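Local coordinates for allantoicase (PDB 1O59), which hydrolyses allantoate to (S)-ureidoglycolate and urea, a step of allantoin degradation that lets yeast use purines as a secondary nitrogen source, at residues L18-F24 and R160-V164; I29-V35 and A217-K221; I97-G101 and F174-K178; H106-G110 and F163-G168; N120-S126 and M181-I187. All coordinates share one frame; numbering follows the deposited sequence.

Interaction 1: L18-F24 and R160-V164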
# COMPACT_ATOMS: atom_id res chain seq x y z
N LEU A 18 -7.81 -9.63 -14.73
CA LEU A 18 -8.45 -8.46 -14.16
C LEU A 18 -9.80 -8.85 -13.55
O LEU A 18 -10.17 -8.42 -12.44
CB LEU A 18 -8.61 -7.42 -15.28
CG LEU A 18 -8.56 -5.92 -14.96
CD1 LEU A 18 -7.41 -5.50 -14.02
CD2 LEU A 18 -8.48 -5.16 -16.30
N ALA A 19 -10.53 -9.71 -14.26
CA ALA A 19 -11.80 -10.21 -13.77
C ALA A 19 -11.67 -10.90 -12.39
O ALA A 19 -12.67 -11.04 -11.68
CB ALA A 19 -12.41 -11.16 -14.78
N ASP A 20 -10.45 -11.30 -12.05
CA ASP A 20 -10.15 -12.06 -10.81
C ASP A 20 -9.35 -11.27 -9.77
O ASP A 20 -8.77 -11.86 -8.86
CB ASP A 20 -9.41 -13.35 -11.18
CG ASP A 20 -10.25 -14.27 -12.07
OD1 ASP A 20 -11.50 -14.18 -12.00
OD2 ASP A 20 -9.76 -15.08 -12.87
N GLU A 21 -9.36 -9.95 -9.90
CA GLU A 21 -8.67 -9.09 -8.94
C GLU A 21 -9.13 -9.29 -7.49
O GLU A 21 -8.32 -9.21 -6.57
CB GLU A 21 -8.79 -7.62 -9.34
CG GLU A 21 -7.88 -6.70 -8.53
CD GLU A 21 -7.77 -5.29 -9.11
OE1 GLU A 21 -8.35 -4.99 -10.18
OE2 GLU A 21 -7.07 -4.47 -8.49
N ALA A 22 -10.41 -9.57 -7.27
CA ALA A 22 -10.91 -9.87 -5.92
C ALA A 22 -10.17 -11.05 -5.27
O ALA A 22 -9.80 -11.01 -4.08
CB ALA A 22 -12.42 -10.14 -5.94
N GLU A 23 -9.97 -12.11 -6.06
CA GLU A 23 -9.22 -13.28 -5.62
C GLU A 23 -7.73 -12.99 -5.44
O GLU A 23 -7.13 -13.44 -4.49
CB GLU A 23 -9.44 -14.42 -6.59
CG GLU A 23 -10.86 -14.97 -6.54
CD GLU A 23 -11.88 -14.16 -7.34
OE1 GLU A 23 -13.10 -14.39 -7.17
OE2 GLU A 23 -11.49 -13.32 -8.15
N PHE A 24 -7.15 -12.20 -6.32
CA PHE A 24 -5.80 -11.68 -6.11
C PHE A 24 -5.67 -10.95 -4.75
O PHE A 24 -4.77 -11.24 -3.95
CB PHE A 24 -5.45 -10.76 -7.28
CG PHE A 24 -4.10 -10.12 -7.19
CD1 PHE A 24 -2.95 -10.86 -7.38
CD2 PHE A 24 -3.98 -8.75 -6.96
CE1 PHE A 24 -1.71 -10.29 -7.31
CE2 PHE A 24 -2.73 -8.16 -6.89
CZ PHE A 24 -1.59 -8.93 -7.06
N ARG A 160 -2.65 -4.29 -17.04
CA ARG A 160 -2.25 -4.62 -15.68
C ARG A 160 -1.89 -6.09 -15.59
O ARG A 160 -2.55 -6.93 -16.19
CB ARG A 160 -3.38 -4.30 -14.70
CG ARG A 160 -3.83 -2.85 -14.82
CD ARG A 160 -4.90 -2.44 -13.87
NE ARG A 160 -4.50 -2.69 -12.50
CZ ARG A 160 -5.32 -3.09 -11.54
NH1 ARG A 160 -6.61 -3.28 -11.78
NH2 ARG A 160 -4.85 -3.29 -10.33
N HIS A 161 -0.82 -6.40 -14.88
CA HIS A 161 -0.45 -7.77 -14.63
C HIS A 161 -0.32 -7.92 -13.14
O HIS A 161 0.46 -7.19 -12.50
CB HIS A 161 0.88 -8.14 -15.30
CG HIS A 161 1.01 -7.71 -16.72
ND1 HIS A 161 1.25 -6.40 -17.09
CD2 HIS A 161 0.98 -8.43 -17.88
CE1 HIS A 161 1.35 -6.33 -18.40
NE2 HIS A 161 1.19 -7.54 -18.91
N LEU A 162 -1.07 -8.87 -12.60
CA LEU A 162 -1.18 -9.13 -11.18
C LEU A 162 -0.55 -10.48 -10.93
O LEU A 162 -1.05 -11.52 -11.41
CB LEU A 162 -2.65 -9.13 -10.79
CG LEU A 162 -3.47 -7.91 -11.21
CD1 LEU A 162 -4.91 -8.09 -10.82
CD2 LEU A 162 -2.92 -6.62 -10.60
N PHE A 163 0.55 -10.47 -10.18
CA PHE A 163 1.33 -11.70 -9.94
C PHE A 163 1.57 -12.00 -8.44
O PHE A 163 1.67 -11.11 -7.57
CB PHE A 163 2.65 -11.69 -10.74
CG PHE A 163 3.51 -10.51 -10.45
CD1 PHE A 163 3.38 -9.34 -11.22
CD2 PHE A 163 4.42 -10.54 -9.39
CE1 PHE A 163 4.17 -8.22 -10.94
CE2 PHE A 163 5.20 -9.44 -9.07
CZ PHE A 163 5.08 -8.25 -9.86
N VAL A 164 1.65 -13.30 -8.18
CA VAL A 164 2.02 -13.86 -6.90
C VAL A 164 3.18 -14.80 -7.17
O VAL A 164 3.16 -15.56 -8.14
CB VAL A 164 0.84 -14.66 -6.30
CG1 VAL A 164 1.23 -15.31 -4.95
CG2 VAL A 164 -0.39 -13.76 -6.16
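The guanidinium of R160 grips the carboxylate of E21 end-on, one nitrogen to each oxygen. NH1 of R160 lies 2.9 Å from OE1 of E21, and NH2 of R160 lies 3.1 Å from OE2 of E21. The salt bridge is not flat. The two planes are turned 57° apart, and both nitrogens meet the oxygens from above the carboxylate plane. The E21 chain is extended, with CG anti to the backbone N (chi1 -169°), which carries the carboxylate from the helix to the arginine. R160 has a second acidic partner, E111, at NE. CD1 of L18 packs against NH1 of R160 at 3.3 Å. Deeper in, the contact is apolar. CB of L162 sits over the centre of one face of the F24 ring, 3.7 Å from the centroid, a CH-pi contact. The carbonyl O of F163 comes near the ring plane at the edge, 3.5 Å from CE1 of F24. CG2 of V164 touches the same CE1 at 3.9 Å. Helix 21-31 thus packs by its first turn on strand 160-164. That strand runs between strands 14-16 and 105-113 of an antiparallel sheet, and F16 of strand 14-16 also meets the F24 ring.

Interaction 2: I29-V35 and A217-K221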
# COMPACT_ATOMS: atom_id res chain seq x y z
N ILE A 29 -3.76 -9.68 0.52
CA ILE A 29 -4.15 -8.97 1.72
C ILE A 29 -4.66 -9.88 2.82
O ILE A 29 -4.11 -9.89 3.89
CB ILE A 29 -5.20 -7.92 1.36
CG1 ILE A 29 -4.61 -6.91 0.38
CG2 ILE A 29 -5.67 -7.19 2.60
CD1 ILE A 29 -5.66 -6.13 -0.39
N SER A 30 -5.74 -10.61 2.56
CA SER A 30 -6.36 -11.41 3.61
C SER A 30 -5.43 -12.50 4.07
O SER A 30 -5.32 -12.77 5.26
CB SER A 30 -7.71 -12.05 3.17
OG SER A 30 -8.56 -11.15 2.46
N LYS A 31 -4.77 -13.17 3.12
CA LYS A 31 -3.92 -14.31 3.50
C LYS A 31 -2.53 -13.85 3.91
O LYS A 31 -2.01 -14.28 4.93
CB LYS A 31 -3.83 -15.33 2.38
CG LYS A 31 -5.13 -16.08 2.14
CD LYS A 31 -4.91 -17.33 1.29
CE LYS A 31 -6.12 -17.62 0.41
NZ LYS A 31 -6.17 -19.04 -0.03
N ASN A 32 -1.92 -12.99 3.11
CA ASN A 32 -0.53 -12.67 3.34
C ASN A 32 -0.32 -11.35 4.06
O ASN A 32 0.81 -10.99 4.33
CB ASN A 32 0.27 -12.73 2.02
CG ASN A 32 0.42 -14.14 1.47
OD1 ASN A 32 1.34 -14.88 1.83
ND2 ASN A 32 -0.49 -14.52 0.58
N LYS A 33 -1.41 -10.64 4.36
CA LYS A 33 -1.36 -9.40 5.14
C LYS A 33 -0.41 -8.38 4.53
O LYS A 33 0.31 -7.67 5.24
CB LYS A 33 -0.95 -9.70 6.60
CG LYS A 33 -1.63 -10.94 7.24
CD LYS A 33 -3.18 -10.89 7.25
CE LYS A 33 -3.80 -12.17 7.87
NZ LYS A 33 -5.24 -12.01 8.22
N ALA A 34 -0.42 -8.29 3.21
CA ALA A 34 0.57 -7.51 2.50
C ALA A 34 0.05 -6.17 2.01
O ALA A 34 -1.16 -5.97 1.83
CB ALA A 34 1.09 -8.28 1.35
N VAL A 35 1.01 -5.27 1.77
CA VAL A 35 0.77 -3.91 1.27
C VAL A 35 1.83 -3.58 0.21
O VAL A 35 2.84 -4.27 0.11
CB VAL A 35 0.87 -2.88 2.42
CG1 VAL A 35 -0.19 -3.16 3.50
CG2 VAL A 35 2.29 -2.88 3.04
N ALA A 217 0.35 -3.25 10.36
CA ALA A 217 -1.10 -3.16 10.28
C ALA A 217 -1.52 -3.13 8.82
O ALA A 217 -0.80 -2.60 7.97
CB ALA A 217 -1.58 -1.94 10.98
N VAL A 218 -2.69 -3.69 8.54
CA VAL A 218 -3.19 -3.86 7.19
C VAL A 218 -4.74 -3.74 7.18
O VAL A 218 -5.42 -4.30 8.04
CB VAL A 218 -2.66 -5.19 6.56
CG1 VAL A 218 -3.29 -6.36 7.19
CG2 VAL A 218 -2.93 -5.26 5.08
N ALA A 219 -5.27 -2.97 6.23
CA ALA A 219 -6.71 -2.82 6.06
C ALA A 219 -7.24 -4.05 5.32
O ALA A 219 -6.79 -4.37 4.23
CB ALA A 219 -7.01 -1.55 5.28
N LEU A 220 -8.20 -4.72 5.92
CA LEU A 220 -8.65 -6.01 5.45
C LEU A 220 -9.94 -6.00 4.65
O LEU A 220 -10.02 -6.70 3.65
CB LEU A 220 -8.80 -6.99 6.62
CG LEU A 220 -7.47 -7.57 7.11
CD1 LEU A 220 -7.76 -8.64 8.11
CD2 LEU A 220 -6.61 -8.13 5.96
N LYS A 221 -10.94 -5.28 5.12
CA LYS A 221 -12.30 -5.37 4.58
C LYS A 221 -12.99 -4.05 4.77
O LYS A 221 -12.69 -3.33 5.70
CB LYS A 221 -13.11 -6.48 5.26
CG LYS A 221 -12.82 -7.86 4.68
CD LYS A 221 -14.05 -8.82 4.59
CE LYS A 221 -13.74 -10.01 3.59
NZ LYS A 221 -14.90 -10.93 3.25
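The C-terminal end of helix 21-31 and the turn after it pack on strand 218-222, an outermost strand of the five-stranded sheet in the second allantoicase repeat. No hydrogen bond crosses between the segments. I29 does much of the touching through its CG2 branch. This methyl lies 3.6 Å from CD2 of L220, and the two side chains run past each other in opposite directions. CG2 of I29 also comes within 3.4 Å of the carbonyl O of A219. CD2 of L220 packs near the backbone of S30 as well, 4.0 Å from its CA. The chain leaves the helix at K33, which has positive phi (56°). This turn brings A34 and V35 back over V218. CG2 of V218 lies 3.8 Å from CG1 of V35 and 3.8 Å from the carbonyl O of A34. Its other methyl, CG1, meets CB of K33 at 4.1 Å. The strand has a classic beta bulge, with L220 and K221 both facing V261. The contact joins helix 21-31, which packs on the sheet of strands 14-16, 105-113 and 160-164, to this strand of another sheet. The K33 chain bends at chi2 (-57°) and passes L220, with NZ 4.2 Å from CD1 of that leucine. NZ of K33 makes a weak hydrogen bond to the carbonyl O of S30. Its stronger partner is OE1 of Q263, on neighbouring strand 258-263.

Interaction 3: I97-G101 and F174-K178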
# COMPACT_ATOMS: atom_id res chain seq x y z
N ILE A 97 16.07 1.22 -9.06
CA ILE A 97 16.20 0.82 -7.70
C ILE A 97 15.26 1.65 -6.81
O ILE A 97 15.18 2.88 -6.92
CB ILE A 97 17.67 0.95 -7.25
CG1 ILE A 97 18.55 -0.06 -7.99
CG2 ILE A 97 17.77 0.68 -5.76
CD1 ILE A 97 20.03 0.27 -7.95
N ILE A 98 14.56 0.96 -5.91
CA ILE A 98 13.55 1.61 -5.05
C ILE A 98 13.68 1.16 -3.62
O ILE A 98 13.68 -0.04 -3.32
CB ILE A 98 12.12 1.31 -5.53
CG1 ILE A 98 11.93 1.67 -7.01
CG2 ILE A 98 11.13 2.14 -4.74
CD1 ILE A 98 10.82 0.90 -7.67
N LYS A 99 13.79 2.15 -2.73
CA LYS A 99 13.82 1.90 -1.33
C LYS A 99 12.38 1.85 -0.84
O LYS A 99 11.57 2.70 -1.20
CB LYS A 99 14.59 2.99 -0.63
CG LYS A 99 14.87 2.66 0.80
CD LYS A 99 15.85 3.60 1.45
CE LYS A 99 15.97 3.21 2.95
NZ LYS A 99 16.65 4.25 3.80
N MSE A 100 12.06 0.85 -0.03
CA MSE A 100 10.71 0.76 0.55
C MSE A 100 10.48 1.90 1.53
O MSE A 100 11.42 2.46 2.11
CB MSE A 100 10.51 -0.54 1.34
CG MSE A 100 10.68 -1.80 0.54
SE MSE A 100 10.63 -3.35 1.70
CE MSE A 100 11.14 -4.50 0.46
N GLY A 101 9.20 2.19 1.76
CA GLY A 101 8.83 3.19 2.74
C GLY A 101 8.74 2.57 4.11
O GLY A 101 8.84 3.25 5.10
N PHE A 174 13.59 -7.99 3.10
CA PHE A 174 14.30 -7.05 2.23
C PHE A 174 13.88 -5.60 2.50
O PHE A 174 12.84 -5.37 3.11
CB PHE A 174 14.02 -7.40 0.76
CG PHE A 174 14.42 -8.80 0.39
CD1 PHE A 174 15.74 -9.12 0.18
CD2 PHE A 174 13.48 -9.81 0.28
CE1 PHE A 174 16.12 -10.39 -0.15
CE2 PHE A 174 13.87 -11.10 -0.06
CZ PHE A 174 15.19 -11.37 -0.28
N THR A 175 14.70 -4.67 2.01
CA THR A 175 14.54 -3.21 2.22
C THR A 175 14.49 -2.40 0.92
O THR A 175 14.02 -1.27 0.92
CB THR A 175 15.73 -2.65 3.00
OG1 THR A 175 16.93 -2.91 2.26
CG2 THR A 175 15.96 -3.33 4.36
N HIS A 176 15.04 -2.96 -0.15
CA HIS A 176 15.20 -2.32 -1.45
C HIS A 176 14.78 -3.29 -2.58
O HIS A 176 15.00 -4.49 -2.48
CB HIS A 176 16.66 -1.97 -1.70
CG HIS A 176 17.17 -0.83 -0.88
ND1 HIS A 176 17.45 -0.94 0.47
CD2 HIS A 176 17.49 0.44 -1.23
CE1 HIS A 176 17.90 0.21 0.92
NE2 HIS A 176 17.94 1.07 -0.09
N ILE A 177 14.22 -2.74 -3.65
CA ILE A 177 13.75 -3.51 -4.80
C ILE A 177 14.44 -3.02 -6.06
O ILE A 177 14.64 -1.82 -6.22
CB ILE A 177 12.19 -3.36 -4.94
CG1 ILE A 177 11.49 -3.92 -3.68
CG2 ILE A 177 11.67 -4.01 -6.24
CD1 ILE A 177 11.85 -5.32 -3.35
N LYS A 178 14.79 -3.96 -6.93
CA LYS A 178 15.30 -3.67 -8.27
C LYS A 178 14.34 -4.23 -9.31
O LYS A 178 14.06 -5.44 -9.36
CB LYS A 178 16.69 -4.27 -8.51
CG LYS A 178 17.48 -3.56 -9.62
CD LYS A 178 18.54 -4.41 -10.30
CE LYS A 178 19.58 -4.91 -9.36
NZ LYS A 178 20.68 -5.62 -10.03
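Strands 94-99 and 176-182 pair as antiparallel neighbours in the five-stranded sheet of the first allantoicase repeat. I98 and I177 form a hydrogen-bonded pair, 2.8 Å both from I98 N to I177 O and from I177 N to I98 O. M100 N adds a third bond to T175 O at 3.0 Å. T175 and H176 form a classic beta bulge, both facing L130. On the face with K99 and H176 the contact is CH-pi. CG of K99 lies over one face of the imidazole, offset toward the rim, 3.9 Å from its centroid. K99 runs on extended, with CG opposite its backbone N (chi1 -169°), and NZ pairs with E135. ND1 of H176 and OG1 of T175 are hydrogen-bonded at 2.7 Å in the ring plane, which would fix the ring's rotation. That hydroxyl also bonds L130 O and D132 N. With an alanine at H176, the K99 chain would probably lose the flat surface it lies on, and OG1 of T175 one of its bonds. Apolar packing is carried by selenomethionine M100, whose extended chain runs past T175. Its CE meets CD1 of I177 at 4.0 Å and CB of F174 at 4.1 Å.

Interaction 4: H106-G110 and F163-G168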
# COMPACT_ATOMS: atom_id res chain seq x y z
N HIS A 106 8.89 -9.17 3.79
CA HIS A 106 8.89 -10.41 3.01
C HIS A 106 7.95 -10.24 1.79
O HIS A 106 6.81 -9.81 1.95
CB HIS A 106 8.40 -11.57 3.88
CG HIS A 106 9.30 -11.91 5.02
ND1 HIS A 106 9.14 -11.39 6.28
CD2 HIS A 106 10.35 -12.77 5.11
CE1 HIS A 106 10.06 -11.89 7.10
NE2 HIS A 106 10.81 -12.73 6.40
N ILE A 107 8.40 -10.58 0.57
CA ILE A 107 7.61 -10.30 -0.66
C ILE A 107 6.71 -11.44 -1.09
O ILE A 107 7.12 -12.59 -1.08
CB ILE A 107 8.54 -9.90 -1.83
CG1 ILE A 107 9.46 -8.75 -1.41
CG2 ILE A 107 7.74 -9.50 -3.05
CD1 ILE A 107 8.68 -7.49 -0.89
N ILE A 108 5.48 -11.11 -1.47
CA ILE A 108 4.51 -12.12 -1.94
C ILE A 108 4.12 -11.96 -3.42
O ILE A 108 3.85 -12.94 -4.11
CB ILE A 108 3.23 -12.13 -1.04
CG1 ILE A 108 2.19 -13.11 -1.60
CG2 ILE A 108 2.62 -10.74 -0.86
CD1 ILE A 108 2.69 -14.57 -1.60
N GLY A 109 4.07 -10.73 -3.90
CA GLY A 109 3.62 -10.49 -5.26
C GLY A 109 3.72 -9.07 -5.65
O GLY A 109 4.42 -8.29 -5.00
N GLY A 110 2.99 -8.72 -6.70
CA GLY A 110 3.05 -7.36 -7.22
C GLY A 110 2.17 -7.10 -8.41
O GLY A 110 1.40 -7.96 -8.85
N PHE A 163 0.55 -10.47 -10.18
CA PHE A 163 1.33 -11.70 -9.94
C PHE A 163 1.57 -12.00 -8.44
O PHE A 163 1.67 -11.11 -7.57
CB PHE A 163 2.65 -11.69 -10.74
CG PHE A 163 3.51 -10.51 -10.45
CD1 PHE A 163 3.38 -9.34 -11.22
CD2 PHE A 163 4.42 -10.54 -9.39
CE1 PHE A 163 4.17 -8.22 -10.94
CE2 PHE A 163 5.20 -9.44 -9.07
CZ PHE A 163 5.08 -8.25 -9.86
N VAL A 164 1.65 -13.30 -8.18
CA VAL A 164 2.02 -13.86 -6.90
C VAL A 164 3.18 -14.80 -7.17
O VAL A 164 3.16 -15.56 -8.14
CB VAL A 164 0.84 -14.66 -6.30
CG1 VAL A 164 1.23 -15.31 -4.95
CG2 VAL A 164 -0.39 -13.76 -6.16
N ARG A 165 4.19 -14.76 -6.32
CA ARG A 165 5.28 -15.73 -6.38
C ARG A 165 4.77 -17.14 -6.16
O ARG A 165 4.03 -17.39 -5.21
CB ARG A 165 6.31 -15.48 -5.28
CG ARG A 165 6.90 -14.12 -5.23
CD ARG A 165 7.76 -13.95 -4.02
NE ARG A 165 9.08 -14.50 -4.28
CZ ARG A 165 9.56 -15.63 -3.83
NH1 ARG A 165 8.88 -16.43 -3.02
NH2 ARG A 165 10.78 -15.97 -4.19
N GLY A 166 5.22 -18.06 -6.99
CA GLY A 166 4.88 -19.47 -6.81
C GLY A 166 5.17 -20.02 -5.42
O GLY A 166 4.42 -20.88 -4.92
N ASN A 167 6.25 -19.57 -4.79
CA ASN A 167 6.64 -20.13 -3.49
C ASN A 167 6.08 -19.33 -2.35
O ASN A 167 6.45 -19.56 -1.20
CB ASN A 167 8.16 -20.21 -3.38
CG ASN A 167 8.75 -21.32 -4.26
OD1 ASN A 167 8.31 -22.49 -4.22
ND2 ASN A 167 9.75 -20.96 -5.06
N GLY A 168 5.20 -18.37 -2.65
CA GLY A 168 4.54 -17.61 -1.61
C GLY A 168 5.49 -16.59 -1.04
O GLY A 168 6.37 -16.14 -1.74
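Three backbone hydrogen bonds tie I108 and G110 to F163 and R165. R165 N gives to I108 O at 2.9 Å, G110 N to F163 O at 2.9 Å, and F163 N to G110 O at 3.0 Å. The last is nearly straight, 175° at the hydrogen. NH1 of R165 gives to G168 O at 2.8 Å. This bond lies in the guanidinium plane and spans the ends of a type I turn from R165 to G168. NE of R165 bonds to I149 O, and NH2 also has a partner outside the segments, so all three nitrogens are used. Strands 105-113 and 160-164 are antiparallel neighbours in the sheet that also holds strands 14-16 and 186-196. I108 and G109 form a classic beta bulge, both facing Y193. The two glycines let the strands come close. A CB on G109 would clash with F163 O, and one on G110 with the F163 ring. CG of F163 stands between its backbone N and carbonyl carbon (chi1 57°), which folds the ring over the G110 backbone. CA of G110 lies 3.8 Å from the ring centroid, a CH-pi contact. Further out, I108 and V164 lie side by side, CD1 of I108 3.7 Å from CG1 of V164. The same CD1 packs on the G168 backbone, 3.5 Å from its C. CD of R165 passes I107 O at 3.3 Å.

Interaction 5: N120-S126 and M181-I187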
# COMPACT_ATOMS: atom_id res chain seq x y z
N ASN A 120 5.40 -0.39 -27.26
CA ASN A 120 6.67 -0.01 -26.67
C ASN A 120 6.69 -0.35 -25.16
O ASN A 120 7.56 0.12 -24.43
CB ASN A 120 6.96 1.48 -26.92
CG ASN A 120 5.90 2.41 -26.31
OD1 ASN A 120 4.74 2.03 -26.18
ND2 ASN A 120 6.31 3.62 -25.94
N HIS A 121 5.72 -1.16 -24.72
CA HIS A 121 5.69 -1.67 -23.36
C HIS A 121 6.92 -2.51 -23.09
O HIS A 121 7.50 -3.06 -24.01
CB HIS A 121 4.45 -2.53 -23.16
CG HIS A 121 4.36 -3.68 -24.11
ND1 HIS A 121 4.80 -4.95 -23.78
CD2 HIS A 121 3.93 -3.75 -25.39
CE1 HIS A 121 4.62 -5.75 -24.82
NE2 HIS A 121 4.11 -5.04 -25.81
N ALA A 122 7.35 -2.57 -21.82
CA ALA A 122 8.34 -3.55 -21.36
C ALA A 122 7.98 -4.96 -21.87
O ALA A 122 6.88 -5.44 -21.56
CB ALA A 122 8.36 -3.58 -19.86
N PRO A 123 8.87 -5.61 -22.65
CA PRO A 123 8.61 -6.97 -23.12
C PRO A 123 8.73 -8.02 -22.03
O PRO A 123 8.01 -9.02 -22.07
CB PRO A 123 9.72 -7.21 -24.16
CG PRO A 123 10.34 -5.91 -24.38
CD PRO A 123 10.15 -5.09 -23.16
N PHE A 124 9.66 -7.82 -21.12
CA PHE A 124 9.91 -8.76 -20.05
C PHE A 124 10.40 -7.97 -18.85
O PHE A 124 11.10 -6.98 -18.98
CB PHE A 124 10.98 -9.79 -20.40
CG PHE A 124 10.63 -10.71 -21.54
CD1 PHE A 124 11.00 -10.41 -22.83
CD2 PHE A 124 9.98 -11.91 -21.30
CE1 PHE A 124 10.72 -11.27 -23.90
CE2 PHE A 124 9.68 -12.77 -22.34
CZ PHE A 124 10.04 -12.46 -23.64
N VAL A 125 10.03 -8.46 -17.68
CA VAL A 125 10.38 -7.86 -16.42
C VAL A 125 10.91 -8.98 -15.52
O VAL A 125 10.47 -10.13 -15.61
CB VAL A 125 9.13 -7.17 -15.81
CG1 VAL A 125 9.22 -7.05 -14.34
CG2 VAL A 125 8.90 -5.75 -16.43
N SER A 126 11.90 -8.64 -14.70
CA SER A 126 12.23 -9.46 -13.54
C SER A 126 12.41 -8.51 -12.33
O SER A 126 12.57 -7.29 -12.49
CB SER A 126 13.44 -10.40 -13.79
OG SER A 126 14.69 -9.74 -13.85
N MSE A 181 13.81 -4.28 -16.68
CA MSE A 181 13.04 -4.33 -17.93
C MSE A 181 13.99 -4.69 -19.09
O MSE A 181 14.99 -4.00 -19.33
CB MSE A 181 12.43 -2.94 -18.16
CG MSE A 181 11.94 -2.63 -19.59
SE MSE A 181 10.76 -1.04 -19.62
CE MSE A 181 11.96 0.19 -19.08
N TYR A 182 13.65 -5.76 -19.80
CA TYR A 182 14.50 -6.29 -20.85
C TYR A 182 13.93 -6.01 -22.25
O TYR A 182 12.89 -6.60 -22.60
CB TYR A 182 14.63 -7.81 -20.71
CG TYR A 182 15.12 -8.34 -19.37
CD1 TYR A 182 14.25 -8.47 -18.29
CD2 TYR A 182 16.43 -8.79 -19.23
CE1 TYR A 182 14.68 -9.01 -17.08
CE2 TYR A 182 16.88 -9.33 -18.02
CZ TYR A 182 16.01 -9.44 -16.96
OH TYR A 182 16.46 -9.97 -15.77
N PRO A 183 14.58 -5.18 -23.07
CA PRO A 183 15.83 -4.47 -22.76
C PRO A 183 15.62 -2.99 -22.46
O PRO A 183 16.52 -2.33 -21.94
CB PRO A 183 16.61 -4.61 -24.05
CG PRO A 183 15.56 -4.55 -25.08
CD PRO A 183 14.37 -5.28 -24.51
N ASP A 184 14.42 -2.51 -22.78
CA ASP A 184 14.02 -1.13 -22.70
C ASP A 184 12.52 -1.02 -23.05
O ASP A 184 11.93 -1.98 -23.56
CB ASP A 184 14.88 -0.24 -23.63
CG ASP A 184 14.90 -0.70 -25.07
OD1 ASP A 184 13.89 -0.56 -25.76
OD2 ASP A 184 15.91 -1.16 -25.62
N GLY A 185 11.91 0.13 -22.75
CA GLY A 185 10.49 0.37 -23.06
C GLY A 185 9.78 1.22 -22.04
O GLY A 185 10.37 2.08 -21.39
N GLY A 186 8.49 0.97 -21.86
CA GLY A 186 7.70 1.74 -20.92
C GLY A 186 6.94 0.88 -19.94
O GLY A 186 6.47 -0.24 -20.27
N ILE A 187 6.83 1.40 -18.73
CA ILE A 187 5.97 0.86 -17.71
C ILE A 187 5.29 2.02 -16.97
O ILE A 187 5.96 2.94 -16.50
CB ILE A 187 6.78 -0.00 -16.70
CG1 ILE A 187 7.40 -1.24 -17.39
CG2 ILE A 187 5.88 -0.44 -15.52
CD1 ILE A 187 8.44 -1.96 -16.51
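Y182 lies along strand 124-130 and meets it with its edge. Its CB is 4.2 Å from CB of F124. CD1 passes the carbonyl O of F124 at 3.6 Å, in the ring plane. CE1 reaches the backbone of S126, 3.7 Å from its N. At the tip, OH of Y182 gives a hydrogen bond to OG of S126 at 2.6 Å. Chi1 of -55° sets CG opposite the carbonyl carbon and sends the ring along the partner strand. K152 makes cation-pi contacts with both Y182 and F124. A phenylalanine in place of Y182 would probably leave OG of S126 without this donor and the ring end less firmly fixed. The backbones are joined by Y182 N to F124 O and by A122 N to G186 O. CB of A122 packs against the selenium of M181 and CG1 of I187, 3.5 Å from each. V125 and I187 meet tip to tip, CG2 to CD1 at 3.8 Å. The chain turns back through P183, which follows a cis peptide bond, and G185, where a CB would clash with N120 O. This turn packs on the lead-in to strand 124-130 and links strands 176-182 and 186-196 of two sheets, consistent with a galactose-binding-like beta-sandwich.

How the interactions relate
Interactions 3 and 4 are buried sheet pairings, and backbone bonds dominate both. Interactions 1, 2 and 5 are partly buried. Interactions 1 and 4 share F163 and V164. One packs a helix on strand 160-164, the other pairs it with strand 105-113, and F24 meets G110 where they touch. Interactions 1 and 2 use opposite ends of helix 21-31: a salt bridge at the first, mainly apolar packing with no hydrogen bond across at the second. A34 and N32 of interaction 2 also pack on I108 of interaction 4. Interaction 5 mixes sheet pairing with loop packing and a hydroxyl bond, at the outer end of the sheet used by interaction 3. Interaction 2 alone reaches the second repeat.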